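PDB 2VF7: excinuclease ABC, subunit A., which binds DNA, ATP and zinc as an ABC-type ATPase of the UvrA family and probably takes part in recognising damaged DNA during excision repair. Local coordinates for residues 595-600 and 659-664; 669-674 and 725-730; 323-328 and 359-364; 124-129 and 349-354. The protein carries 1 engineered substitution. All coordinates share one frame; numbering follows the deposited sequence.

Contact 1 (595-600 and 659-664). With ZN (zinc ion), chain G.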
loop_
_atom_site.group_PDB
_atom_site.type_symbol
_atom_site.label_atom_id
_atom_site.label_comp_id
_atom_site.label_asym_id
_atom_site.label_seq_id
_atom_site.Cartn_x
_atom_site.Cartn_y
_atom_site.Cartn_z
ATOM N N GLY A 595 -7.491 25.394 -10.535
ATOM C CA GLY A 595 -8.477 24.497 -9.906
ATOM C C GLY A 595 -7.781 23.293 -9.275
ATOM O O GLY A 595 -6.598 23.054 -9.528
ATOM N N ARG A 596 -8.518 22.539 -8.459
ATOM C CA ARG A 596 -7.982 21.371 -7.740
ATOM C C ARG A 596 -8.152 20.025 -8.468
ATOM O O ARG A 596 -7.521 19.032 -8.095
ATOM C CB ARG A 596 -8.602 21.270 -6.336
ATOM C CG ARG A 596 -7.942 22.147 -5.261
ATOM C CD ARG A 596 -8.109 23.640 -5.574
ATOM N NE ARG A 596 -7.630 24.523 -4.510
ATOM C CZ ARG A 596 -7.295 25.802 -4.689
ATOM N NH1 ARG A 596 -7.373 26.348 -5.901
ATOM N NH2 ARG A 596 -6.870 26.529 -3.653
ATOM N N THR A 597 -9.021 20.006 -9.487
ATOM C CA THR A 597 -9.351 18.805 -10.260
ATOM C C THR A 597 -9.105 19.112 -11.727
ATOM O O THR A 597 -8.822 20.259 -12.063
ATOM C CB THR A 597 -10.817 18.366 -10.062
ATOM O OG1 THR A 597 -11.688 19.282 -10.743
ATOM C CG2 THR A 597 -11.179 18.302 -8.577
ATOM N N PRO A 598 -9.170 18.084 -12.603
ATOM C CA PRO A 598 -8.993 18.298 -14.053
ATOM C C PRO A 598 -10.147 18.970 -14.838
ATOM O O PRO A 598 -10.035 19.096 -16.069
ATOM C CB PRO A 598 -8.727 16.876 -14.584
ATOM C CG PRO A 598 -8.544 15.982 -13.355
ATOM C CD PRO A 598 -9.331 16.649 -12.282
ATOM N N ARG A 599 -11.235 19.379 -14.168
ATOM C CA ARG A 599 -12.270 20.220 -14.806
ATOM C C ARG A 599 -11.638 21.483 -15.343
ATOM O O ARG A 599 -11.981 21.948 -16.429
ATOM C CB ARG A 599 -13.245 20.787 -13.791
ATOM C CG ARG A 599 -14.230 19.903 -13.231
ATOM C CD ARG A 599 -15.585 20.555 -13.347
ATOM N NE ARG A 599 -16.199 20.075 -14.572
ATOM C CZ ARG A 599 -16.753 18.877 -14.703
ATOM N NH1 ARG A 599 -16.790 18.032 -13.685
ATOM N NH2 ARG A 599 -17.281 18.544 -15.858
ATOM N N SER A 600 -10.781 22.076 -14.504
ATOM C CA SER A 600 -10.171 23.380 -14.741
ATOM C C SER A 600 -9.106 23.332 -15.818
ATOM O O SER A 600 -8.356 22.344 -15.932
ATOM C CB SER A 600 -9.549 23.910 -13.462
ATOM O OG SER A 600 -10.529 24.086 -12.450
ATOM N N SER A 659 -3.136 9.417 -4.428
ATOM C CA SER A 659 -3.788 9.024 -5.685
ATOM C C SER A 659 -3.392 9.927 -6.865
ATOM O O SER A 659 -3.076 11.102 -6.667
ATOM C CB SER A 659 -5.311 9.041 -5.490
ATOM O OG SER A 659 -5.956 8.062 -6.285
ATOM N N VAL A 660 -3.401 9.373 -8.083
ATOM C CA VAL A 660 -3.101 10.130 -9.314
ATOM C C VAL A 660 -4.203 9.985 -10.375
ATOM O O VAL A 660 -5.178 9.284 -10.155
ATOM C CB VAL A 660 -1.720 9.736 -9.932
ATOM C CG1 VAL A 660 -0.578 10.084 -8.988
ATOM C CG2 VAL A 660 -1.677 8.262 -10.327
ATOM N N TYR A 661 -4.034 10.641 -11.525
ATOM C CA TYR A 661 -5.050 10.646 -12.596
ATOM C C TYR A 661 -4.650 9.865 -13.856
ATOM O O TYR A 661 -3.538 9.990 -14.342
ATOM C CB TYR A 661 -5.457 12.084 -12.972
ATOM C CG TYR A 661 -6.344 12.779 -11.952
ATOM C CD1 TYR A 661 -5.794 13.603 -10.963
ATOM C CD2 TYR A 661 -7.728 12.606 -11.971
ATOM C CE1 TYR A 661 -6.610 14.249 -10.019
ATOM C CE2 TYR A 661 -8.558 13.238 -11.038
ATOM C CZ TYR A 661 -7.995 14.070 -10.067
ATOM O OH TYR A 661 -8.815 14.692 -9.133
ATOM N N ALA A 662 -5.575 9.052 -14.360
ATOM C CA ALA A 662 -5.395 8.303 -15.603
ATOM C C ALA A 662 -6.405 8.806 -16.638
ATOM O O ALA A 662 -7.426 9.377 -16.258
ATOM C CB ALA A 662 -5.595 6.826 -15.349
ATOM N N PRO A 663 -6.126 8.624 -17.949
ATOM C CA PRO A 663 -7.121 9.121 -18.924
ATOM C C PRO A 663 -8.413 8.306 -18.848
ATOM O O PRO A 663 -8.370 7.117 -18.563
ATOM C CB PRO A 663 -6.431 8.932 -20.281
ATOM C CG PRO A 663 -4.976 8.651 -19.962
ATOM C CD PRO A 663 -4.968 7.997 -18.617
ATOM N N CYS A 664 -9.551 8.953 -19.063
ATOM C CA CYS A 664 -10.838 8.276 -19.044
ATOM C C CYS A 664 -10.868 7.098 -20.034
ATOM O O CYS A 664 -10.482 7.251 -21.183
ATOM C CB CYS A 664 -11.937 9.281 -19.367
ATOM S SG CYS A 664 -13.568 8.575 -19.495
HETATM ZN ZN ZN G . -14.559 10.513 -20.552
#
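P598 lies on one face of the Y661 ring, the two side chains arriving from opposite directions. The CH-pi contact is made by P598 CG, which sits 3.7 Å from the centroid of the Y661 ring and 17° off the ring normal, displaced toward the rim on the CE2 side. P598 CD completes the cover, 3.7 Å from Y661 CZ, so the CG-CD edge of the proline runs along the CD2-CE2-CZ side of the ring. Y661 is directed at the loop because its CG stands anti to the carbonyl carbon (chi1 -74°). T597 adds a marginal touch, its CB 4.3 Å from Y661 OH. With an alanine in place of Y661, P598 would probably lose its aromatic platform and a gap would open between the loop and strand 660-663. That strand pairs antiparallel with strand 649-652, and the hairpin leads to C664, whose SG binds the zinc at 2.4 Å together with C641, C644 and C667. Beyond P598, R599 forms a salt bridge with E647, a further tie between the loop and the zinc-binding region. The contact is mainly dispersion, with at most a weak C-H to pi electrostatic term, since CG is one carbon removed from the ring nitrogen.

Contact 2 (669-674 and 725-730). With ADP (adenosine-5'-diphosphate), chain E.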
loop_
_atom_site.group_PDB
_atom_site.type_symbol
_atom_site.label_atom_id
_atom_site.label_comp_id
_atom_site.label_asym_id
_atom_site.label_seq_id
_atom_site.Cartn_x
_atom_site.Cartn_y
_atom_site.Cartn_z
ATOM N N GLY A 669 -9.718 11.119 -22.823
ATOM C CA GLY A 669 -9.214 12.454 -22.559
ATOM C C GLY A 669 -9.765 13.548 -23.446
ATOM O O GLY A 669 -9.367 14.688 -23.294
ATOM N N THR A 670 -10.654 13.207 -24.377
ATOM C CA THR A 670 -11.297 14.214 -25.228
ATOM C C THR A 670 -12.323 15.033 -24.462
ATOM O O THR A 670 -12.439 16.230 -24.712
ATOM C CB THR A 670 -11.928 13.631 -26.521
ATOM O OG1 THR A 670 -13.117 12.875 -26.217
ATOM C CG2 THR A 670 -10.906 12.749 -27.286
ATOM N N ARG A 671 -13.000 14.403 -23.495
ATOM C CA ARG A 671 -14.008 15.029 -22.594
ATOM C C ARG A 671 -15.448 15.050 -23.146
ATOM O O ARG A 671 -16.367 15.518 -22.452
ATOM C CB ARG A 671 -13.651 16.461 -22.231
ATOM C CG ARG A 671 -12.481 16.716 -21.343
ATOM C CD ARG A 671 -12.376 18.248 -21.090
ATOM N NE ARG A 671 -11.055 18.670 -20.616
ATOM C CZ ARG A 671 -10.758 19.017 -19.357
ATOM N NH1 ARG A 671 -11.686 19.001 -18.411
ATOM N NH2 ARG A 671 -9.523 19.402 -19.042
ATOM N N TYR A 672 -15.644 14.559 -24.373
ATOM C CA TYR A 672 -16.941 14.649 -25.051
ATOM C C TYR A 672 -17.364 13.317 -25.613
ATOM O O TYR A 672 -16.511 12.463 -25.874
ATOM C CB TYR A 672 -16.887 15.684 -26.188
ATOM C CG TYR A 672 -16.632 17.102 -25.718
ATOM C CD1 TYR A 672 -17.689 17.943 -25.376
ATOM C CD2 TYR A 672 -15.305 17.601 -25.591
ATOM C CE1 TYR A 672 -17.446 19.254 -24.934
ATOM C CE2 TYR A 672 -15.052 18.914 -25.149
ATOM C CZ TYR A 672 -16.134 19.725 -24.823
ATOM O OH TYR A 672 -15.909 21.012 -24.402
ATOM N N ASN A 673 -18.674 13.125 -25.797
ATOM C CA ASN A 673 -19.160 11.927 -26.488
ATOM C C ASN A 673 -18.805 11.999 -27.973
ATOM O O ASN A 673 -18.313 13.026 -28.430
ATOM C CB ASN A 673 -20.648 11.603 -26.201
ATOM C CG ASN A 673 -21.605 12.668 -26.698
ATOM O OD1 ASN A 673 -21.377 13.304 -27.722
ATOM N ND2 ASN A 673 -22.699 12.850 -25.982
ATOM N N ALA A 674 -19.004 10.901 -28.699
ATOM C CA ALA A 674 -18.560 10.769 -30.084
ATOM C C ALA A 674 -19.375 11.630 -31.027
ATOM O O ALA A 674 -18.877 12.094 -32.042
ATOM C CB ALA A 674 -18.640 9.312 -30.525
ATOM N N GLY A 725 -6.970 23.124 -23.219
ATOM C CA GLY A 725 -7.703 22.216 -22.336
ATOM C C GLY A 725 -6.837 21.455 -21.333
ATOM O O GLY A 725 -7.342 20.616 -20.589
ATOM N N GLN A 726 -5.537 21.746 -21.291
ATOM C CA GLN A 726 -4.611 20.989 -20.427
ATOM C C GLN A 726 -5.114 21.092 -18.999
ATOM O O GLN A 726 -5.303 22.201 -18.513
ATOM C CB GLN A 726 -3.176 21.510 -20.562
ATOM C CG GLN A 726 -2.160 20.601 -19.901
ATOM C CD GLN A 726 -0.712 21.001 -20.108
ATOM O OE1 GLN A 726 -0.370 21.811 -20.985
ATOM N NE2 GLN A 726 0.162 20.398 -19.315
ATOM N N PRO A 727 -5.376 19.939 -18.330
ATOM C CA PRO A 727 -5.973 19.973 -16.995
ATOM C C PRO A 727 -5.057 20.678 -16.007
ATOM O O PRO A 727 -3.847 20.607 -16.157
ATOM C CB PRO A 727 -6.061 18.494 -16.607
ATOM C CG PRO A 727 -5.991 17.761 -17.855
ATOM C CD PRO A 727 -5.100 18.558 -18.748
ATOM N N ALA A 728 -5.643 21.313 -14.995
ATOM C CA ALA A 728 -4.924 22.097 -13.993
ATOM C C ALA A 728 -4.059 21.249 -13.067
ATOM O O ALA A 728 -3.106 21.732 -12.455
ATOM C CB ALA A 728 -5.934 22.887 -13.169
ATOM N N THR A 729 -4.407 19.978 -12.939
ATOM C CA THR A 729 -3.657 19.096 -12.061
ATOM C C THR A 729 -2.258 18.774 -12.627
ATOM O O THR A 729 -1.391 18.286 -11.892
ATOM C CB THR A 729 -4.475 17.818 -11.729
ATOM O OG1 THR A 729 -5.086 17.321 -12.926
ATOM C CG2 THR A 729 -5.570 18.146 -10.708
ATOM N N GLU A 730 -2.050 19.069 -13.920
ATOM C CA GLU A 730 -0.766 18.869 -14.615
ATOM C C GLU A 730 0.126 20.104 -14.548
ATOM O O GLU A 730 1.145 20.162 -15.225
ATOM C CB GLU A 730 -1.033 18.559 -16.104
ATOM C CG GLU A 730 -1.796 17.278 -16.333
ATOM C CD GLU A 730 -1.869 16.854 -17.774
ATOM O OE1 GLU A 730 -2.202 15.668 -18.026
ATOM O OE2 GLU A 730 -1.612 17.688 -18.672
HETATM P PB ADP E . 10.278 22.033 -16.939
HETATM O O1B ADP E . 11.595 22.582 -17.409
HETATM O O2B ADP E . 9.209 23.075 -16.794
HETATM O O3B ADP E . 10.424 21.168 -15.701
HETATM P PA ADP E . 8.341 20.310 -17.985
HETATM O O1A ADP E . 7.534 20.921 -16.837
HETATM O O2A ADP E . 8.574 18.835 -17.997
HETATM O O3A ADP E . 9.752 21.060 -18.121
HETATM O "O5'" ADP E . 7.521 20.633 -19.331
HETATM C "C5'" ADP E . 7.658 19.922 -20.564
HETATM C "C4'" ADP E . 6.272 19.526 -21.044
HETATM O "O4'" ADP E . 5.757 18.525 -20.158
HETATM C "C3'" ADP E . 5.238 20.652 -21.053
HETATM O "O3'" ADP E . 4.393 20.566 -22.227
HETATM C "C2'" ADP E . 4.453 20.383 -19.777
HETATM O "O2'" ADP E . 3.145 20.946 -19.778
HETATM C "C1'" ADP E . 4.443 18.860 -19.720
HETATM N N9 ADP E . 4.258 18.319 -18.359
HETATM C C8 ADP E . 5.097 18.515 -17.319
HETATM N N7 ADP E . 4.672 17.912 -16.192
HETATM C C5 ADP E . 3.521 17.296 -16.526
HETATM C C6 ADP E . 2.563 16.435 -15.812
HETATM N N6 ADP E . 2.748 16.153 -14.495
HETATM N N1 ADP E . 1.505 15.978 -16.503
HETATM C C2 ADP E . 1.304 16.256 -17.812
HETATM N N3 ADP E . 2.142 17.019 -18.527
HETATM C C4 ADP E . 3.255 17.553 -17.948
#
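The loop after the second zinc site meets the pocket of the first ADP where R671 reaches loop 725-730. R671 NH2 donates to G725 O at 2.9 Å, with an N-H...O angle of 144°; the oxygen takes it in the carbonyl plane, while lying 19° out of the guanidinium plane. An extended chain from CG to NE carries the guanidinium there, and R671 NH2 also approaches P727 CG obliquely at 4.1 Å. R671 NH1 bonds to the carbonyls of P598 and G646, and F634 makes a cation-pi contact, so rotation is fixed from several directions. Loop 725-730 runs straight into the LSGGE signature of the second ATPase half, while the first P-loop (K49, S50) holds the ADP, consistent with a composite ABC site. Q726, fully extended with CG anti to its own N (chi1 -169°), gives an almost straight 3.1 Å bond from NE2 to ADP O2'. E730 closes on the adenine, its CD 3.2 Å from ADP C2, and its OE2 accepts a weak bond from Q726 NE2 at 3.3 Å. With E730 cut to an alanine, adenine C2 would probably lose its packing partner and the Q726 amide be freer to turn. W649 packs against both P727 and E730.

Contact 3 (323-328 and 359-364)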
loop_
_atom_site.group_PDB
_atom_site.type_symbol
_atom_site.label_atom_id
_atom_site.label_comp_id
_atom_site.label_asym_id
_atom_site.label_seq_id
_atom_site.Cartn_x
_atom_site.Cartn_y
_atom_site.Cartn_z
ATOM N N LEU A 323 16.550 25.758 25.378
ATOM C CA LEU A 323 15.978 25.275 26.638
ATOM C C LEU A 323 16.507 23.876 26.945
ATOM O O LEU A 323 16.743 23.537 28.106
ATOM C CB LEU A 323 14.449 25.231 26.569
ATOM C CG LEU A 323 13.610 26.481 26.853
ATOM C CD1 LEU A 323 12.225 26.348 26.213
ATOM C CD2 LEU A 323 13.482 26.741 28.352
ATOM N N LEU A 324 16.704 23.079 25.894
ATOM C CA LEU A 324 17.095 21.675 26.031
ATOM C C LEU A 324 18.570 21.412 26.345
ATOM O O LEU A 324 18.877 20.448 27.046
ATOM C CB LEU A 324 16.674 20.864 24.799
ATOM C CG LEU A 324 15.203 20.434 24.688
ATOM C CD1 LEU A 324 14.969 19.706 23.379
ATOM C CD2 LEU A 324 14.757 19.561 25.854
ATOM N N ARG A 325 19.474 22.248 25.831
ATOM C CA ARG A 325 20.917 21.921 25.851
ATOM C C ARG A 325 21.674 21.992 27.198
ATOM O O ARG A 325 22.657 21.271 27.367
ATOM C CB ARG A 325 21.696 22.621 24.718
ATOM C CG ARG A 325 22.060 24.083 24.944
ATOM C CD ARG A 325 23.294 24.461 24.130
ATOM N NE ARG A 325 23.080 24.301 22.690
ATOM C CZ ARG A 325 22.753 25.288 21.858
ATOM N NH1 ARG A 325 22.601 26.530 22.312
ATOM N NH2 ARG A 325 22.577 25.032 20.565
ATOM N N PRO A 326 21.231 22.848 28.149
ATOM C CA PRO A 326 21.804 22.760 29.491
ATOM C C PRO A 326 21.626 21.376 30.126
ATOM O O PRO A 326 22.450 20.961 30.935
ATOM C CB PRO A 326 21.013 23.813 30.280
ATOM C CG PRO A 326 19.787 24.048 29.489
ATOM C CD PRO A 326 20.241 23.936 28.078
ATOM N N TYR A 327 20.558 20.675 29.758
ATOM C CA TYR A 327 20.323 19.311 30.230
ATOM C C TYR A 327 21.221 18.315 29.499
ATOM O O TYR A 327 21.602 17.284 30.058
ATOM C CB TYR A 327 18.849 18.935 30.062
ATOM C CG TYR A 327 17.914 19.674 31.000
ATOM C CD1 TYR A 327 17.660 21.040 30.841
ATOM C CD2 TYR A 327 17.277 19.003 32.045
ATOM C CE1 TYR A 327 16.804 21.719 31.707
ATOM C CE2 TYR A 327 16.416 19.669 32.916
ATOM C CZ TYR A 327 16.182 21.026 32.742
ATOM O OH TYR A 327 15.324 21.682 33.601
ATOM N N ALA A 328 21.561 18.647 28.254
ATOM C CA ALA A 328 22.440 17.827 27.419
ATOM C C ALA A 328 23.911 17.958 27.829
ATOM O O ALA A 328 24.652 16.968 27.850
ATOM C CB ALA A 328 22.262 18.198 25.950
ATOM N N ARG A 359 19.486 16.531 16.670
ATOM C CA ARG A 359 18.478 16.667 15.617
ATOM C C ARG A 359 18.119 18.123 15.359
ATOM O O ARG A 359 18.088 18.555 14.214
ATOM C CB ARG A 359 17.219 15.878 15.965
ATOM C CG ARG A 359 17.295 14.430 15.579
ATOM C CD ARG A 359 16.442 13.565 16.479
ATOM N NE ARG A 359 17.165 12.346 16.831
ATOM C CZ ARG A 359 17.019 11.166 16.230
ATOM N NH1 ARG A 359 16.147 11.012 15.240
ATOM N NH2 ARG A 359 17.748 10.130 16.635
ATOM N N LEU A 360 17.867 18.878 16.427
ATOM C CA LEU A 360 17.464 20.278 16.313
ATOM C C LEU A 360 18.496 21.163 15.617
ATOM O O LEU A 360 18.126 22.103 14.923
ATOM C CB LEU A 360 17.097 20.854 17.688
ATOM C CG LEU A 360 15.673 20.599 18.184
ATOM C CD1 LEU A 360 15.610 20.547 19.695
ATOM C CD2 LEU A 360 14.735 21.661 17.644
ATOM N N ASP A 361 19.777 20.849 15.788
ATOM C CA ASP A 361 20.869 21.619 15.164
ATOM C C ASP A 361 20.819 21.572 13.637
ATOM O O ASP A 361 21.096 22.570 12.974
ATOM C CB ASP A 361 22.252 21.167 15.680
ATOM C CG ASP A 361 22.785 22.051 16.823
ATOM O OD1 ASP A 361 22.312 23.198 17.010
ATOM O OD2 ASP A 361 23.706 21.604 17.542
ATOM N N VAL A 362 20.465 20.408 13.100
ATOM C CA VAL A 362 20.271 20.211 11.656
ATOM C C VAL A 362 19.220 21.176 11.071
ATOM O O VAL A 362 19.471 21.830 10.056
ATOM C CB VAL A 362 19.899 18.727 11.344
ATOM C CG1 VAL A 362 19.384 18.567 9.923
ATOM C CG2 VAL A 362 21.090 17.809 11.592
ATOM N N LEU A 363 18.064 21.256 11.736
ATOM C CA LEU A 363 16.960 22.153 11.374
ATOM C C LEU A 363 17.348 23.624 11.511
ATOM O O LEU A 363 17.048 24.447 10.642
ATOM C CB LEU A 363 15.739 21.884 12.278
ATOM C CG LEU A 363 14.832 20.638 12.206
ATOM C CD1 LEU A 363 14.082 20.564 10.876
ATOM C CD2 LEU A 363 15.551 19.324 12.479
ATOM N N LEU A 364 18.015 23.933 12.623
ATOM C CA LEU A 364 18.422 25.286 12.966
ATOM C C LEU A 364 19.452 25.814 11.975
ATOM O O LEU A 364 19.411 26.989 11.584
ATOM C CB LEU A 364 18.998 25.298 14.384
ATOM C CG LEU A 364 18.067 25.419 15.604
ATOM C CD1 LEU A 364 18.247 26.776 16.290
ATOM C CD2 LEU A 364 16.597 25.143 15.287
#
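L324 and L360 supply the apolar part of this helix-to-helix contact, their side chains crossing at about a right angle. One methyl from each does the touching: L324 CD1 lies 3.8 Å from L360 CD1, near the point where the backbones come closest, with 9.8 Å between L324 CA and L360 CA. In L324, CG stands anti to the carbonyl carbon (chi1 -79°), which carries the branch toward helix 345-365. Both leucines are buried, and the core they share is wider than the pair: L324 also packs on L356 and on L123 of helix 116-127, while L360 reaches L317, S321 and L116. Three helices, 116-127, 317-328 and 345-365, therefore pool their leucines here.

The polar part lies at the margin. R325 NH2 and D361 OD1 are 4.0 Å apart, too far for a salt bridge, with the oxygen at the edge of the guanidinium and near its plane. The guanidinium and carboxylate planes are 34° apart. R325 gets there with CG between the backbone N and the carbonyl carbon (chi1 80°) and a bend at chi3, and it also rests on V357.

Chemically, the leucine methyls offer close, direction-free packing, whereas the arginine and aspartate are likely to add a longer-range attraction that does not depend on precise donor geometry.

Contact 4 (124-129 and 349-354)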
loop_
_atom_site.group_PDB
_atom_site.type_symbol
_atom_site.label_atom_id
_atom_site.label_comp_id
_atom_site.label_asym_id
_atom_site.label_seq_id
_atom_site.Cartn_x
_atom_site.Cartn_y
_atom_site.Cartn_z
ATOM N N TYR A 124 8.856 13.553 28.334
ATOM C CA TYR A 124 7.890 13.885 29.374
ATOM C C TYR A 124 7.490 12.636 30.154
ATOM O O TYR A 124 7.171 12.713 31.345
ATOM C CB TYR A 124 6.661 14.564 28.761
ATOM C CG TYR A 124 6.778 16.071 28.631
ATOM C CD1 TYR A 124 7.539 16.655 27.605
ATOM C CD2 TYR A 124 6.128 16.915 29.532
ATOM C CE1 TYR A 124 7.648 18.048 27.485
ATOM C CE2 TYR A 124 6.229 18.304 29.421
ATOM C CZ TYR A 124 6.987 18.860 28.399
ATOM O OH TYR A 124 7.075 20.226 28.301
ATOM N N SER A 125 7.530 11.492 29.471
ATOM C CA SER A 125 7.195 10.194 30.060
ATOM C C SER A 125 8.265 9.662 31.020
ATOM O O SER A 125 7.945 8.912 31.947
ATOM C CB SER A 125 6.935 9.164 28.956
ATOM O OG SER A 125 6.446 7.950 29.501
ATOM N N ARG A 126 9.521 10.053 30.800
ATOM C CA ARG A 126 10.651 9.501 31.553
ATOM C C ARG A 126 11.426 10.506 32.414
ATOM O O ARG A 126 11.979 10.122 33.450
ATOM C CB ARG A 126 11.627 8.779 30.616
ATOM C CG ARG A 126 11.046 7.576 29.891
ATOM C CD ARG A 126 11.998 7.087 28.798
ATOM N NE ARG A 126 11.304 6.388 27.712
ATOM C CZ ARG A 126 11.908 5.796 26.680
ATOM N NH1 ARG A 126 13.231 5.801 26.575
ATOM N NH2 ARG A 126 11.186 5.188 25.749
ATOM N N ALA A 127 11.469 11.774 32.000
ATOM C CA ALA A 127 12.348 12.759 32.648
ATOM C C ALA A 127 11.685 14.090 33.047
ATOM O O ALA A 127 12.375 15.049 33.412
ATOM C CB ALA A 127 13.572 13.012 31.772
ATOM N N GLY A 128 10.354 14.137 32.987
ATOM C CA GLY A 128 9.590 15.348 33.307
ATOM C C GLY A 128 9.150 15.465 34.761
ATOM O O GLY A 128 9.147 14.480 35.510
ATOM N N ASP A 129 8.756 16.678 35.148
ATOM C CA ASP A 129 8.427 16.995 36.539
ATOM C C ASP A 129 6.958 16.760 36.903
ATOM O O ASP A 129 6.108 17.645 36.754
ATOM C CB ASP A 129 8.865 18.423 36.884
ATOM C CG ASP A 129 10.379 18.615 36.742
ATOM O OD1 ASP A 129 11.120 18.268 37.712
ATOM O OD2 ASP A 129 10.827 19.094 35.657
ATOM N N LEU A 349 17.588 11.190 31.006
ATOM C CA LEU A 349 17.405 12.604 30.656
ATOM C C LEU A 349 18.616 13.169 29.911
ATOM O O LEU A 349 18.472 14.031 29.036
ATOM C CB LEU A 349 17.107 13.432 31.913
ATOM C CG LEU A 349 17.095 14.968 31.827
ATOM C CD1 LEU A 349 15.918 15.564 32.600
ATOM C CD2 LEU A 349 18.434 15.563 32.298
ATOM N N GLN A 350 19.805 12.682 30.268
ATOM C CA GLN A 350 21.035 13.142 29.633
ATOM C C GLN A 350 21.080 12.701 28.173
ATOM O O GLN A 350 21.371 13.522 27.284
ATOM C CB GLN A 350 22.275 12.641 30.385
ATOM C CG GLN A 350 23.581 13.426 30.086
ATOM C CD GLN A 350 24.223 13.090 28.711
ATOM O OE1 GLN A 350 24.160 11.905 28.261
ATOM N NE2 GLN A 350 24.769 14.121 28.052
ATOM N N ARG A 351 20.774 11.412 27.931
ATOM C CA ARG A 351 20.937 10.822 26.600
ATOM C C ARG A 351 19.873 11.304 25.610
ATOM O O ARG A 351 20.066 11.221 24.397
ATOM C CB ARG A 351 20.982 9.284 26.659
ATOM C CG ARG A 351 19.641 8.589 26.872
ATOM C CD ARG A 351 19.620 7.234 26.171
ATOM N NE ARG A 351 18.262 6.828 25.807
ATOM C CZ ARG A 351 17.600 7.252 24.725
ATOM N NH1 ARG A 351 18.163 8.114 23.872
ATOM N NH2 ARG A 351 16.361 6.814 24.488
ATOM N N MET A 352 18.768 11.820 26.143
ATOM C CA MET A 352 17.637 12.267 25.331
ATOM C C MET A 352 17.747 13.739 24.950
ATOM O O MET A 352 17.591 14.091 23.782
ATOM C CB MET A 352 16.316 12.006 26.054
ATOM C CG MET A 352 16.082 10.547 26.403
ATOM S SD MET A 352 14.537 10.255 27.284
ATOM C CE MET A 352 13.578 9.528 25.964
ATOM N N ALA A 353 18.017 14.592 25.936
ATOM C CA ALA A 353 18.202 16.022 25.692
ATOM C C ALA A 353 19.320 16.304 24.680
ATOM O O ALA A 353 19.250 17.279 23.934
ATOM C CB ALA A 353 18.466 16.751 26.996
ATOM N N ALA A 354 20.341 15.446 24.664
ATOM C CA ALA A 354 21.430 15.533 23.690
ATOM C C ALA A 354 20.998 15.000 22.325
ATOM O O ALA A 354 21.374 15.544 21.287
ATOM C CB ALA A 354 22.660 14.787 24.198
#
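A127 and L349 form the close centre of a helix-to-helix packing contact, in which helix 116-127 packs on helix 345-365. A127 CB touches two atoms of the leucine, L349 CB at 3.6 Å and L349 CD1 at the same distance, so the small methyl sits in the bend of the leucine branch. In L349, CG is anti to the backbone N (chi1 170°), and from there CD1 comes back toward A127. The backbones are correspondingly near, with A127 CA and L349 CA 5.4 Å apart, a separation that the one-carbon side chain of A127 permits. L349 CD1 also lies 3.7 Å from A127 O.

Next to this apolar centre, M352 comes up to R126 at about a right angle. M352 CE lies over one face of the R126 guanidinium, 3.8 Å from R126 NH1, so the methyl rather than the sulfur covers the planar group. R126 extends from CG to NE to reach it. R351 approaches R126 obliquely, its guanidinium plane turned 67° from that of R126. With R126 NH1 and R351 NH2 3.9 Å apart, the two like charges probably repel mildly, but both residues are exposed and solvent can screen them.

Farther out, Y327 of helix 317-328 packs on L349 and A353. In segment 124-129, Y124 OH bonds to L307 O and S125 OG to V137 O, which probably help to fix the turn bearing R126 and A127. M352 CG also lies over the centre of the R351 guanidinium, 4.0 Å above its plane.

The four contacts form two pairs on opposite sides of the chain's centre. Contacts 1 and 2, with centres 9 Å apart, touch directly: S600 O lies 3.0 Å from A728 N, a probable hydrogen bond. Together they span the ground between the second zinc site, to which contact 1 contributes C664, and the first ADP, which contact 2 meets itself. Contacts 3 and 4 share helix 345-365, their centres 13 Å apart, and are joined by a probable hydrogen bond from Q350 NE2 to A328 O, 2.9 Å long. The side chain of L360 in contact 3 is about 14 Å from a bound ADP, whereas contact 4 lies away from the known sites. Centres of contacts 2 and 4 are 56 Å apart.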